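Local coordinates for protein acyl-CoA dehydrogenase FadE3 (Mycobacterium smegmatis, PDB 4IV6) that belongs to the acyl-CoA dehydrogenase family of flavoproteins and binds dihydroflavine-adenine dinucleotide within a four-chain assembly, at residues Thr123-Glu128 with Val167-Lys172; Gly153-Ile158 with Leu214-Ala219. One frame throughout, in Å; residues are numbered along the deposited sequence.

Contact 1 of 2, residues Thr123-Glu128 with Val167-Lys172; sequences TMALTE and VALMCK. With FDA (dihydroflavine-adenine dinucleotide), chain D.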
ATOM      1  N   THR B 123     -31.328  -2.938  19.878  1.00 16.18           N
ATOM      2  CA  THR B 123     -29.948  -3.150  19.482  1.00 15.69           C
ATOM      3  C   THR B 123     -29.629  -4.644  19.445  1.00 15.68           C
ATOM      4  O   THR B 123     -30.424  -5.463  19.935  1.00 15.12           O
ATOM      5  CB  THR B 123     -29.000  -2.410  20.415  1.00 15.34           C
ATOM      6  OG1 THR B 123     -27.658  -2.470  19.902  1.00 15.39           O
ATOM      7  CG2 THR B 123     -29.040  -3.027  21.826  1.00 15.86           C
ATOM      8  N   MET B 124     -28.484  -4.988  18.852  1.00 16.35           N
ATOM      9  CA  MET B 124     -28.033  -6.390  18.733  1.00 17.43           C
ATOM     10  C   MET B 124     -26.985  -6.710  19.774  1.00 16.19           C
ATOM     11  O   MET B 124     -25.986  -6.024  19.828  1.00 15.72           O
ATOM     12  CB  MET B 124     -27.326  -6.646  17.402  1.00 19.69           C
ATOM     13  CG  MET B 124     -28.148  -6.502  16.147  1.00 22.44           C
ATOM     14  SD  MET B 124     -29.449  -7.741  16.020  1.00 27.07           S
ATOM     15  CE  MET B 124     -28.522  -9.242  16.218  1.00 26.30           C
ATOM     16  N   ALA B 125     -27.162  -7.796  20.518  1.00 15.56           N
ATOM     17  CA  ALA B 125     -26.169  -8.247  21.478  1.00 14.70           C
ATOM     18  C   ALA B 125     -25.601  -9.631  21.146  1.00 14.26           C
ATOM     19  O   ALA B 125     -26.172 -10.672  21.513  1.00 14.10           O
ATOM     20  CB  ALA B 125     -26.736  -8.221  22.885  1.00 14.55           C
ATOM     21  N   LEU B 126     -24.453  -9.630  20.479  1.00 14.48           N
ATOM     22  CA  LEU B 126     -23.752 -10.857  20.098  1.00 14.63           C
ATOM     23  C   LEU B 126     -22.437 -10.998  20.857  1.00 13.70           C
ATOM     24  O   LEU B 126     -22.178 -12.031  21.433  1.00 13.71           O
ATOM     25  CB  LEU B 126     -23.419 -10.878  18.610  1.00 15.75           C
ATOM     26  CG  LEU B 126     -24.481 -10.662  17.539  1.00 17.62           C
ATOM     27  CD1 LEU B 126     -24.004 -11.110  16.170  1.00 18.37           C
ATOM     28  CD2 LEU B 126     -25.745 -11.373  17.868  1.00 18.27           C
ATOM     29  N   THR B 127     -21.618  -9.942  20.829  1.00 13.38           N
ATOM     30  CA  THR B 127     -20.253  -9.980  21.316  1.00 13.13           C
ATOM     31  C   THR B 127     -20.163 -10.292  22.798  1.00 13.00           C
ATOM     32  O   THR B 127     -20.886  -9.728  23.611  1.00 12.82           O
ATOM     33  CB  THR B 127     -19.542  -8.663  20.967  1.00 13.09           C
ATOM     34  OG1 THR B 127     -19.531  -8.514  19.533  1.00 13.00           O
ATOM     35  CG2 THR B 127     -18.118  -8.628  21.497  1.00 12.86           C
ATOM     36  N   GLU B 128     -19.265 -11.217  23.128  1.00 13.05           N
ATOM     37  CA  GLU B 128     -18.979 -11.577  24.498  1.00 13.36           C
ATOM     38  C   GLU B 128     -17.590 -11.083  24.890  1.00 13.70           C
ATOM     39  O   GLU B 128     -16.737 -10.943  24.026  1.00 13.59           O
ATOM     40  CB  GLU B 128     -19.036 -13.105  24.662  1.00 13.70           C
ATOM     41  CG  GLU B 128     -20.383 -13.711  24.294  1.00 13.88           C
ATOM     42  CD  GLU B 128     -21.052 -14.543  25.381  1.00 13.75           C
ATOM     43  OE1 GLU B 128     -20.354 -15.085  26.269  1.00 13.48           O
ATOM     44  OE2 GLU B 128     -22.287 -14.694  25.281  1.00 13.35           O
ATOM     45  N   VAL B 167     -33.490  -5.827  23.247  1.00 16.80           N
ATOM     46  CA  VAL B 167     -32.162  -6.294  22.853  1.00 16.36           C
ATOM     47  C   VAL B 167     -32.331  -7.672  22.202  1.00 15.63           C
ATOM     48  O   VAL B 167     -32.951  -8.570  22.778  1.00 16.16           O
ATOM     49  CB  VAL B 167     -31.223  -6.327  24.081  1.00 16.81           C
ATOM     50  CG1 VAL B 167     -29.868  -6.930  23.718  1.00 17.39           C
ATOM     51  CG2 VAL B 167     -31.040  -4.926  24.654  1.00 16.84           C
ATOM     52  N   ALA B 168     -31.864  -7.802  20.971  1.00 15.08           N
ATOM     53  CA  ALA B 168     -31.823  -9.082  20.293  1.00 14.93           C
ATOM     54  C   ALA B 168     -30.559  -9.815  20.749  1.00 14.23           C
ATOM     55  O   ALA B 168     -29.448  -9.511  20.318  1.00 13.53           O
ATOM     56  CB  ALA B 168     -31.835  -8.900  18.786  1.00 15.18           C
ATOM     57  N   LEU B 169     -30.754 -10.786  21.629  1.00 14.23           N
ATOM     58  CA  LEU B 169     -29.657 -11.433  22.338  1.00 13.90           C
ATOM     59  C   LEU B 169     -29.359 -12.783  21.725  1.00 14.34           C
ATOM     60  O   LEU B 169     -30.206 -13.667  21.768  1.00 14.50           O
ATOM     61  CB  LEU B 169     -30.044 -11.650  23.797  1.00 13.89           C
ATOM     62  CG  LEU B 169     -28.974 -12.241  24.710  1.00 13.86           C
ATOM     63  CD1 LEU B 169     -27.842 -11.237  24.960  1.00 13.92           C
ATOM     64  CD2 LEU B 169     -29.589 -12.639  26.029  1.00 14.59           C
ATOM     65  N   MET B 170     -28.153 -12.963  21.198  1.00 14.79           N
ATOM     66  CA  MET B 170     -27.745 -14.274  20.693  1.00 15.69           C
ATOM     67  C   MET B 170     -27.176 -15.031  21.873  1.00 15.12           C
ATOM     68  O   MET B 170     -26.286 -14.526  22.577  1.00 15.05           O
ATOM     69  CB  MET B 170     -26.725 -14.150  19.572  1.00 17.29           C
ATOM     70  CG  MET B 170     -26.363 -15.487  18.919  1.00 19.67           C
ATOM     71  SD  MET B 170     -25.140 -15.328  17.586  1.00 22.56           S
ATOM     72  CE  MET B 170     -26.161 -14.772  16.264  1.00 23.61           C
ATOM     73  N   CYS B 171     -27.718 -16.220  22.104  1.00 14.77           N
ATOM     74  CA  CYS B 171     -27.391 -17.008  23.290  1.00 14.78           C
ATOM     75  C   CYS B 171     -27.592 -18.491  23.033  1.00 14.75           C
ATOM     76  O   CYS B 171     -28.187 -18.873  22.042  1.00 15.40           O
ATOM     77  CB  CYS B 171     -28.229 -16.545  24.470  1.00 14.82           C
ATOM     78  SG  CYS B 171     -30.002 -16.562  24.185  1.00 16.36           S
ATOM     79  N   LYS B 172     -27.037 -19.330  23.904  1.00 15.28           N
ATOM     80  CA  LYS B 172     -27.148 -20.770  23.773  1.00 15.73           C
ATOM     81  C   LYS B 172     -28.384 -21.288  24.481  1.00 16.05           C
ATOM     82  O   LYS B 172     -28.428 -21.338  25.724  1.00 15.57           O
ATOM     83  CB  LYS B 172     -25.884 -21.478  24.298  1.00 16.34           C
ATOM     84  CG  LYS B 172     -24.653 -21.287  23.395  1.00 16.60           C
ATOM     85  CD  LYS B 172     -23.413 -21.964  23.959  1.00 17.41           C
ATOM     86  CE  LYS B 172     -22.276 -21.907  22.955  1.00 17.68           C
ATOM     87  NZ  LYS B 172     -20.955 -22.230  23.531  1.00 17.82           N
TER
HETATM   88  PA  FDA D 401     -11.294 -11.042  18.528  1.00 14.23           P
HETATM   89  O1A FDA D 401     -12.301 -12.002  17.945  1.00 15.33           O
HETATM   90  O2A FDA D 401     -10.722 -11.276  19.899  1.00 14.80           O
HETATM   91  O5B FDA D 401     -10.097 -10.896  17.475  1.00 14.37           O
HETATM   92  C5B FDA D 401      -8.857 -10.216  17.781  1.00 13.47           C
HETATM   93  C4B FDA D 401      -7.979 -10.189  16.518  1.00 13.23           C
HETATM   94  O4B FDA D 401      -7.796 -11.513  15.979  1.00 12.66           O
HETATM   95  C3B FDA D 401      -8.614  -9.400  15.394  1.00 12.76           C
HETATM   96  O3B FDA D 401      -7.573  -8.857  14.552  1.00 12.39           O
HETATM   97  C2B FDA D 401      -9.417 -10.462  14.674  1.00 12.90           C
HETATM   98  O2B FDA D 401      -9.730 -10.153  13.319  1.00 12.76           O
HETATM   99  C1B FDA D 401      -8.436 -11.609  14.717  1.00 12.61           C
HETATM  100  N9A FDA D 401      -9.075 -12.943  14.555  1.00 13.42           N
HETATM  101  C8A FDA D 401      -9.854 -13.558  15.472  1.00 12.79           C
HETATM  102  N7A FDA D 401     -10.229 -14.773  15.025  1.00 13.20           N
HETATM  103  C5A FDA D 401      -9.683 -14.924  13.794  1.00 13.13           C
HETATM  104  C6A FDA D 401      -9.679 -15.950  12.764  1.00 13.43           C
HETATM  105  N6A FDA D 401     -10.351 -17.084  12.968  1.00 14.22           N
HETATM  106  N1A FDA D 401      -9.003 -15.751  11.611  1.00 13.64           N
HETATM  107  C2A FDA D 401      -8.299 -14.623  11.419  1.00 13.53           C
HETATM  108  N3A FDA D 401      -8.257 -13.618  12.322  1.00 12.71           N
HETATM  109  C4A FDA D 401      -8.902 -13.730  13.501  1.00 12.82           C
HETATM  110  N1  FDA D 401     -20.926  -6.139  19.117  1.00 15.09           N
HETATM  111  C2  FDA D 401     -22.224  -6.374  19.289  1.00 14.85           C
HETATM  112  O2  FDA D 401     -22.607  -7.549  19.451  1.00 14.29           O
HETATM  113  N3  FDA D 401     -23.135  -5.385  19.293  1.00 15.31           N
HETATM  114  C4  FDA D 401     -22.835  -4.095  19.146  1.00 15.19           C
HETATM  115  O4  FDA D 401     -23.727  -3.204  19.188  1.00 14.92           O
HETATM  116  C4X FDA D 401     -21.417  -3.751  18.921  1.00 14.68           C
HETATM  117  N5  FDA D 401     -20.977  -2.482  18.787  1.00 14.90           N
HETATM  118  C5X FDA D 401     -19.669  -2.201  19.017  1.00 13.83           C
HETATM  119  C6  FDA D 401     -19.244  -0.899  19.305  1.00 13.99           C
HETATM  120  C7  FDA D 401     -17.897  -0.598  19.505  1.00 14.41           C
HETATM  121  C7M FDA D 401     -17.459   0.803  19.848  1.00 14.88           C
HETATM  122  C8  FDA D 401     -16.933  -1.621  19.395  1.00 14.87           C
HETATM  123  C8M FDA D 401     -15.451  -1.396  19.586  1.00 15.57           C
HETATM  124  C9  FDA D 401     -17.355  -2.912  19.119  1.00 14.53           C
HETATM  125  C9A FDA D 401     -18.714  -3.220  18.946  1.00 14.02           C
HETATM  126  N10 FDA D 401     -19.101  -4.554  18.703  1.00 14.95           N
HETATM  127  C10 FDA D 401     -20.455  -4.875  18.945  1.00 14.81           C
HETATM  128  C1' FDA D 401     -18.118  -5.599  19.014  1.00 15.16           C
HETATM  129  C2' FDA D 401     -17.427  -5.968  17.719  1.00 17.03           C
HETATM  130  O2' FDA D 401     -18.328  -6.615  16.819  1.00 16.09           O
HETATM  131  C3' FDA D 401     -16.236  -6.868  18.050  1.00 18.50           C
HETATM  132  O3' FDA D 401     -15.199  -6.042  18.570  1.00 21.52           O
HETATM  133  C4' FDA D 401     -15.705  -7.626  16.857  1.00 19.76           C
HETATM  134  O4' FDA D 401     -16.591  -8.744  16.685  1.00 21.66           O
HETATM  135  C5' FDA D 401     -14.295  -8.189  17.114  1.00 19.48           C
HETATM  136  O5' FDA D 401     -14.307  -8.879  18.343  1.00 18.68           O
HETATM  137  P   FDA D 401     -13.087  -9.000  19.347  1.00 18.24           P
HETATM  138  O1P FDA D 401     -13.576 -10.016  20.359  1.00 17.93           O
HETATM  139  O2P FDA D 401     -12.694  -7.641  19.815  1.00 21.26           O
HETATM  140  O3P FDA D 401     -11.916  -9.573  18.396  1.00 16.43           O
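Strand 123-125 runs parallel to strand 167-172, their axes 4.7 Å apart and inclined by 18°, at the edge of a mixed sheet in the beta-rich middle domain of the acyl-CoA dehydrogenase fold. Three backbone bonds join them: A168 N to T123 O, almost in line with the C=O bond, A125 N to A168 O, and M170 N to A125 O. The other backbone edge of 123-128 serves the ligand. FDA N3 donates to M124 O (3.0 Å, 174° at the hydrogen), while L126 N and T127 N converge on FDA O2, at 3.0 and 2.9 Å. Two donors on one carbonyl would draw electron density toward that end of the ring system. FDA N1 in turn donates to T127 OG1 at 2.8 Å; chi1 of -61° sets this hydroxyl anti to the carbonyl carbon. A methyl suits A125, whose CB already has V167 CG1 at 3.5 Å and L169 CD1 roughly at right angles to it. On that face the T123 and V167 CG2 methyls lie side by side. On the other, M124, bent at chi2 and chi3, brings SD against A168 CB (3.8 Å); helix 83-102 covers both, while M238 of helix 234-270 touches M124, L126 and M170. Just past strand 123-125, L126 crosses M170 obliquely, CD2 only 3.4 Å from CB, closer than such carbons normally pack.

Contact 2 of 2, residues Gly153-Ile158 with Leu214-Ala219; sequences GSKTWI and LNFTDA. With FDA (dihydroflavine-adenine dinucleotide), chain D.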
ATOM      1  N   GLY B 153     -25.137 -14.943  31.902  1.00 13.42           N
ATOM      2  CA  GLY B 153     -23.955 -14.718  31.127  1.00 13.32           C
ATOM      3  C   GLY B 153     -23.595 -13.253  30.994  1.00 13.88           C
ATOM      4  O   GLY B 153     -23.977 -12.421  31.836  1.00 14.45           O
ATOM      5  N   SER B 154     -22.834 -12.931  29.958  1.00 13.64           N
ATOM      6  CA  SER B 154     -22.432 -11.534  29.732  1.00 13.90           C
ATOM      7  C   SER B 154     -22.167 -11.255  28.258  1.00 13.43           C
ATOM      8  O   SER B 154     -21.787 -12.156  27.512  1.00 13.40           O
ATOM      9  CB  SER B 154     -21.211 -11.145  30.550  1.00 14.38           C
ATOM     10  OG  SER B 154     -20.087 -11.903  30.121  1.00 15.24           O
ATOM     11  N   LYS B 155     -22.380  -9.998  27.881  1.00 13.08           N
ATOM     12  CA  LYS B 155     -22.044  -9.467  26.550  1.00 12.88           C
ATOM     13  C   LYS B 155     -21.245  -8.192  26.773  1.00 13.06           C
ATOM     14  O   LYS B 155     -21.290  -7.606  27.844  1.00 13.46           O
ATOM     15  CB  LYS B 155     -23.303  -9.147  25.755  1.00 12.48           C
ATOM     16  CG  LYS B 155     -24.228 -10.324  25.448  1.00 12.07           C
ATOM     17  CD  LYS B 155     -23.561 -11.398  24.605  1.00 11.84           C
ATOM     18  CE  LYS B 155     -24.557 -12.415  24.086  1.00 11.86           C
ATOM     19  NZ  LYS B 155     -23.863 -13.523  23.393  1.00 12.04           N
ATOM     20  N   THR B 156     -20.497  -7.758  25.776  1.00 13.12           N
ATOM     21  CA  THR B 156     -19.847  -6.476  25.882  1.00 13.53           C
ATOM     22  C   THR B 156     -19.743  -5.792  24.531  1.00 13.89           C
ATOM     23  O   THR B 156     -20.018  -6.403  23.489  1.00 13.47           O
ATOM     24  CB  THR B 156     -18.485  -6.583  26.545  1.00 14.11           C
ATOM     25  OG1 THR B 156     -18.076  -5.287  26.998  1.00 14.71           O
ATOM     26  CG2 THR B 156     -17.434  -7.168  25.589  1.00 13.84           C
ATOM     27  N   TRP B 157     -19.376  -4.516  24.583  1.00 14.70           N
ATOM     28  CA  TRP B 157     -19.380  -3.608  23.433  1.00 15.29           C
ATOM     29  C   TRP B 157     -20.751  -3.475  22.804  1.00 15.32           C
ATOM     30  O   TRP B 157     -20.859  -3.281  21.591  1.00 16.03           O
ATOM     31  CB  TRP B 157     -18.359  -4.053  22.350  1.00 15.54           C
ATOM     32  CG  TRP B 157     -16.953  -3.853  22.717  1.00 16.17           C
ATOM     33  CD1 TRP B 157     -15.979  -4.821  22.816  1.00 16.30           C
ATOM     34  CD2 TRP B 157     -16.308  -2.607  23.007  1.00 17.31           C
ATOM     35  NE1 TRP B 157     -14.784  -4.251  23.175  1.00 16.82           N
ATOM     36  CE2 TRP B 157     -14.956  -2.891  23.286  1.00 17.85           C
ATOM     37  CE3 TRP B 157     -16.744  -1.280  23.070  1.00 18.32           C
ATOM     38  CZ2 TRP B 157     -14.050  -1.895  23.647  1.00 18.76           C
ATOM     39  CZ3 TRP B 157     -15.841  -0.283  23.412  1.00 19.19           C
ATOM     40  CH2 TRP B 157     -14.510  -0.594  23.691  1.00 19.57           C
ATOM     41  N   ILE B 158     -21.811  -3.526  23.599  1.00 14.89           N
ATOM     42  CA  ILE B 158     -23.141  -3.465  23.016  1.00 14.78           C
ATOM     43  C   ILE B 158     -23.579  -2.013  22.864  1.00 15.91           C
ATOM     44  O   ILE B 158     -23.818  -1.313  23.848  1.00 15.98           O
ATOM     45  CB  ILE B 158     -24.160  -4.303  23.810  1.00 14.16           C
ATOM     46  CG1 ILE B 158     -23.676  -5.768  23.929  1.00 13.27           C
ATOM     47  CG2 ILE B 158     -25.549  -4.215  23.156  1.00 14.43           C
ATOM     48  CD1 ILE B 158     -23.172  -6.373  22.615  1.00 13.21           C
ATOM     49  N   LEU B 214     -22.972  -5.881  29.386  1.00 14.67           N
ATOM     50  CA  LEU B 214     -24.216  -6.435  29.882  1.00 14.64           C
ATOM     51  C   LEU B 214     -23.954  -7.687  30.722  1.00 14.83           C
ATOM     52  O   LEU B 214     -23.217  -8.579  30.305  1.00 14.32           O
ATOM     53  CB  LEU B 214     -25.117  -6.873  28.748  1.00 14.15           C
ATOM     54  CG  LEU B 214     -25.320  -5.958  27.544  1.00 13.75           C
ATOM     55  CD1 LEU B 214     -26.352  -6.595  26.625  1.00 13.63           C
ATOM     56  CD2 LEU B 214     -25.734  -4.560  27.953  1.00 14.24           C
ATOM     57  N   ASN B 215     -24.636  -7.789  31.856  1.00 14.93           N
ATOM     58  CA  ASN B 215     -24.536  -8.949  32.726  1.00 15.08           C
ATOM     59  C   ASN B 215     -25.916  -9.472  33.055  1.00 15.06           C
ATOM     60  O   ASN B 215     -26.747  -8.713  33.514  1.00 15.17           O
ATOM     61  CB  ASN B 215     -23.764  -8.559  33.984  1.00 15.96           C
ATOM     62  CG  ASN B 215     -22.288  -8.510  33.722  1.00 16.75           C
ATOM     63  OD1 ASN B 215     -21.644  -9.558  33.634  1.00 18.02           O
ATOM     64  ND2 ASN B 215     -21.735  -7.325  33.590  1.00 16.91           N
ATOM     65  N   PHE B 216     -26.150 -10.754  32.765  1.00 14.48           N
ATOM     66  CA  PHE B 216     -27.401 -11.435  33.033  1.00 14.50           C
ATOM     67  C   PHE B 216     -27.217 -12.408  34.197  1.00 15.08           C
ATOM     68  O   PHE B 216     -26.353 -13.314  34.151  1.00 15.01           O
ATOM     69  CB  PHE B 216     -27.832 -12.210  31.808  1.00 14.26           C
ATOM     70  CG  PHE B 216     -28.054 -11.355  30.613  1.00 13.79           C
ATOM     71  CD1 PHE B 216     -29.294 -10.767  30.397  1.00 14.33           C
ATOM     72  CD2 PHE B 216     -27.039 -11.102  29.742  1.00 13.95           C
ATOM     73  CE1 PHE B 216     -29.526  -9.974  29.290  1.00 14.38           C
ATOM     74  CE2 PHE B 216     -27.239 -10.288  28.637  1.00 13.69           C
ATOM     75  CZ  PHE B 216     -28.482  -9.723  28.419  1.00 13.90           C
ATOM     76  N   THR B 217     -27.995 -12.183  35.249  1.00 15.11           N
ATOM     77  CA  THR B 217     -28.035 -13.051  36.422  1.00 15.61           C
ATOM     78  C   THR B 217     -29.444 -13.534  36.627  1.00 15.64           C
ATOM     79  O   THR B 217     -30.307 -12.762  36.995  1.00 15.16           O
ATOM     80  CB  THR B 217     -27.594 -12.264  37.655  1.00 16.40           C
ATOM     81  OG1 THR B 217     -26.342 -11.618  37.373  1.00 17.12           O
ATOM     82  CG2 THR B 217     -27.445 -13.172  38.846  1.00 17.60           C
ATOM     83  N   ASP B 218     -29.682 -14.822  36.379  1.00 16.11           N
ATOM     84  CA  ASP B 218     -30.988 -15.451  36.646  1.00 16.09           C
ATOM     85  C   ASP B 218     -32.099 -14.605  36.020  1.00 16.30           C
ATOM     86  O   ASP B 218     -33.170 -14.405  36.621  1.00 16.85           O
ATOM     87  CB  ASP B 218     -31.189 -15.598  38.160  1.00 16.98           C
ATOM     88  CG  ASP B 218     -32.352 -16.530  38.531  1.00 17.37           C
ATOM     89  OD1 ASP B 218     -32.439 -17.639  37.984  1.00 16.77           O
ATOM     90  OD2 ASP B 218     -33.143 -16.142  39.400  1.00 17.94           O
ATOM     91  N   ALA B 219     -31.862 -14.130  34.804  1.00 15.63           N
ATOM     92  CA  ALA B 219     -32.779 -13.159  34.159  1.00 16.00           C
ATOM     93  C   ALA B 219     -33.867 -13.909  33.413  1.00 16.36           C
ATOM     94  O   ALA B 219     -33.592 -14.607  32.411  1.00 15.97           O
ATOM     95  CB  ALA B 219     -32.029 -12.259  33.200  1.00 15.43           C
TER
HETATM   96  PA  FDA D 401     -11.294 -11.042  18.528  1.00 14.23           P
HETATM   97  O1A FDA D 401     -12.301 -12.002  17.945  1.00 15.33           O
HETATM   98  O2A FDA D 401     -10.722 -11.276  19.899  1.00 14.80           O
HETATM   99  O5B FDA D 401     -10.097 -10.896  17.475  1.00 14.37           O
HETATM  100  C5B FDA D 401      -8.857 -10.216  17.781  1.00 13.47           C
HETATM  101  C4B FDA D 401      -7.979 -10.189  16.518  1.00 13.23           C
HETATM  102  O4B FDA D 401      -7.796 -11.513  15.979  1.00 12.66           O
HETATM  103  C3B FDA D 401      -8.614  -9.400  15.394  1.00 12.76           C
HETATM  104  O3B FDA D 401      -7.573  -8.857  14.552  1.00 12.39           O
HETATM  105  C2B FDA D 401      -9.417 -10.462  14.674  1.00 12.90           C
HETATM  106  O2B FDA D 401      -9.730 -10.153  13.319  1.00 12.76           O
HETATM  107  C1B FDA D 401      -8.436 -11.609  14.717  1.00 12.61           C
HETATM  108  N9A FDA D 401      -9.075 -12.943  14.555  1.00 13.42           N
HETATM  109  C8A FDA D 401      -9.854 -13.558  15.472  1.00 12.79           C
HETATM  110  N7A FDA D 401     -10.229 -14.773  15.025  1.00 13.20           N
HETATM  111  C5A FDA D 401      -9.683 -14.924  13.794  1.00 13.13           C
HETATM  112  C6A FDA D 401      -9.679 -15.950  12.764  1.00 13.43           C
HETATM  113  N6A FDA D 401     -10.351 -17.084  12.968  1.00 14.22           N
HETATM  114  N1A FDA D 401      -9.003 -15.751  11.611  1.00 13.64           N
HETATM  115  C2A FDA D 401      -8.299 -14.623  11.419  1.00 13.53           C
HETATM  116  N3A FDA D 401      -8.257 -13.618  12.322  1.00 12.71           N
HETATM  117  C4A FDA D 401      -8.902 -13.730  13.501  1.00 12.82           C
HETATM  118  N1  FDA D 401     -20.926  -6.139  19.117  1.00 15.09           N
HETATM  119  C2  FDA D 401     -22.224  -6.374  19.289  1.00 14.85           C
HETATM  120  O2  FDA D 401     -22.607  -7.549  19.451  1.00 14.29           O
HETATM  121  N3  FDA D 401     -23.135  -5.385  19.293  1.00 15.31           N
HETATM  122  C4  FDA D 401     -22.835  -4.095  19.146  1.00 15.19           C
HETATM  123  O4  FDA D 401     -23.727  -3.204  19.188  1.00 14.92           O
HETATM  124  C4X FDA D 401     -21.417  -3.751  18.921  1.00 14.68           C
HETATM  125  N5  FDA D 401     -20.977  -2.482  18.787  1.00 14.90           N
HETATM  126  C5X FDA D 401     -19.669  -2.201  19.017  1.00 13.83           C
HETATM  127  C6  FDA D 401     -19.244  -0.899  19.305  1.00 13.99           C
HETATM  128  C7  FDA D 401     -17.897  -0.598  19.505  1.00 14.41           C
HETATM  129  C7M FDA D 401     -17.459   0.803  19.848  1.00 14.88           C
HETATM  130  C8  FDA D 401     -16.933  -1.621  19.395  1.00 14.87           C
HETATM  131  C8M FDA D 401     -15.451  -1.396  19.586  1.00 15.57           C
HETATM  132  C9  FDA D 401     -17.355  -2.912  19.119  1.00 14.53           C
HETATM  133  C9A FDA D 401     -18.714  -3.220  18.946  1.00 14.02           C
HETATM  134  N10 FDA D 401     -19.101  -4.554  18.703  1.00 14.95           N
HETATM  135  C10 FDA D 401     -20.455  -4.875  18.945  1.00 14.81           C
HETATM  136  C1' FDA D 401     -18.118  -5.599  19.014  1.00 15.16           C
HETATM  137  C2' FDA D 401     -17.427  -5.968  17.719  1.00 17.03           C
HETATM  138  O2' FDA D 401     -18.328  -6.615  16.819  1.00 16.09           O
HETATM  139  C3' FDA D 401     -16.236  -6.868  18.050  1.00 18.50           C
HETATM  140  O3' FDA D 401     -15.199  -6.042  18.570  1.00 21.52           O
HETATM  141  C4' FDA D 401     -15.705  -7.626  16.857  1.00 19.76           C
HETATM  142  O4' FDA D 401     -16.591  -8.744  16.685  1.00 21.66           O
HETATM  143  C5' FDA D 401     -14.295  -8.189  17.114  1.00 19.48           C
HETATM  144  O5' FDA D 401     -14.307  -8.879  18.343  1.00 18.68           O
HETATM  145  P   FDA D 401     -13.087  -9.000  19.347  1.00 18.24           P
HETATM  146  O1P FDA D 401     -13.576 -10.016  20.359  1.00 17.93           O
HETATM  147  O2P FDA D 401     -12.694  -7.641  19.815  1.00 21.26           O
HETATM  148  O3P FDA D 401     -11.916  -9.573  18.396  1.00 16.43           O
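Four backbone hydrogen bonds, in two reciprocal pairs, hold strand 153-156 antiparallel to strand 214-216. G153 N gives its hydrogen to F216 O in the carbonyl plane, on a lone pair, and F216 N returns one to G153 O (2.9 Å), approaching from above the plane. K155 and L214 repeat the pattern: K155 N meets a lone pair of L214 O, and L214 N reaches K155 O from 37° out of plane. Between these pairs S154 faces N215 without a backbone bond; S154 N has a weak hydrogen bond to T140 OG1, and the S154 CA hydrogen leans on L214 O (CA to O 3.1 Å). L214 O thus receives both an N-H and a C-H. Glycine suits position 153 because at its backbone angles (146/-157) a CB would strike the preceding carbonyl oxygen. This is an antiparallel sheet of the middle domain, and strand 148-159 turns a corner at W157, where W157 and I158 both face C212 in a G1 beta bulge; I158 and C212 are joined by backbone hydrogen bonding. The corner delivers two side chains to the flavin: FDA C8M lies 3.7 Å above the plane of the W157 indole, offset toward its rim, and I158 CD1 comes 3.4 Å from FDA O2. I158 also crosses L214 at about a right angle, CG1 on CD1, two branched aliphatic chains in apolar contact. N215 OD1 touches S154 CB, whereas its ND2 is bonded to S198 OG and E213 OE1. K155 bends at chi2 and carries its ammonium away from L214, toward E128 and strand 166-172.

The segments of the two contacts alternate along the chain, and the contact centres lie about 9 Å apart. K155 of contact 2 bridges them: its NZ forms a salt bridge with E128 OE2 at 2.7 Å and hydrogen bonds to M170 O, also at 2.7 Å, and to L126 O, so one lysine amine gathers groups from both segments of contact 1. Beside it T156 N lies 3.0 Å from T127 O, a probable hydrogen bond linking residues 123-128 to 153-158. I158 and L214 also pack on A125. The two contacts meet opposite ends of one FDA ring system, and at the contact 2 end Y344 of the second subunit meets W157 edge-to-face.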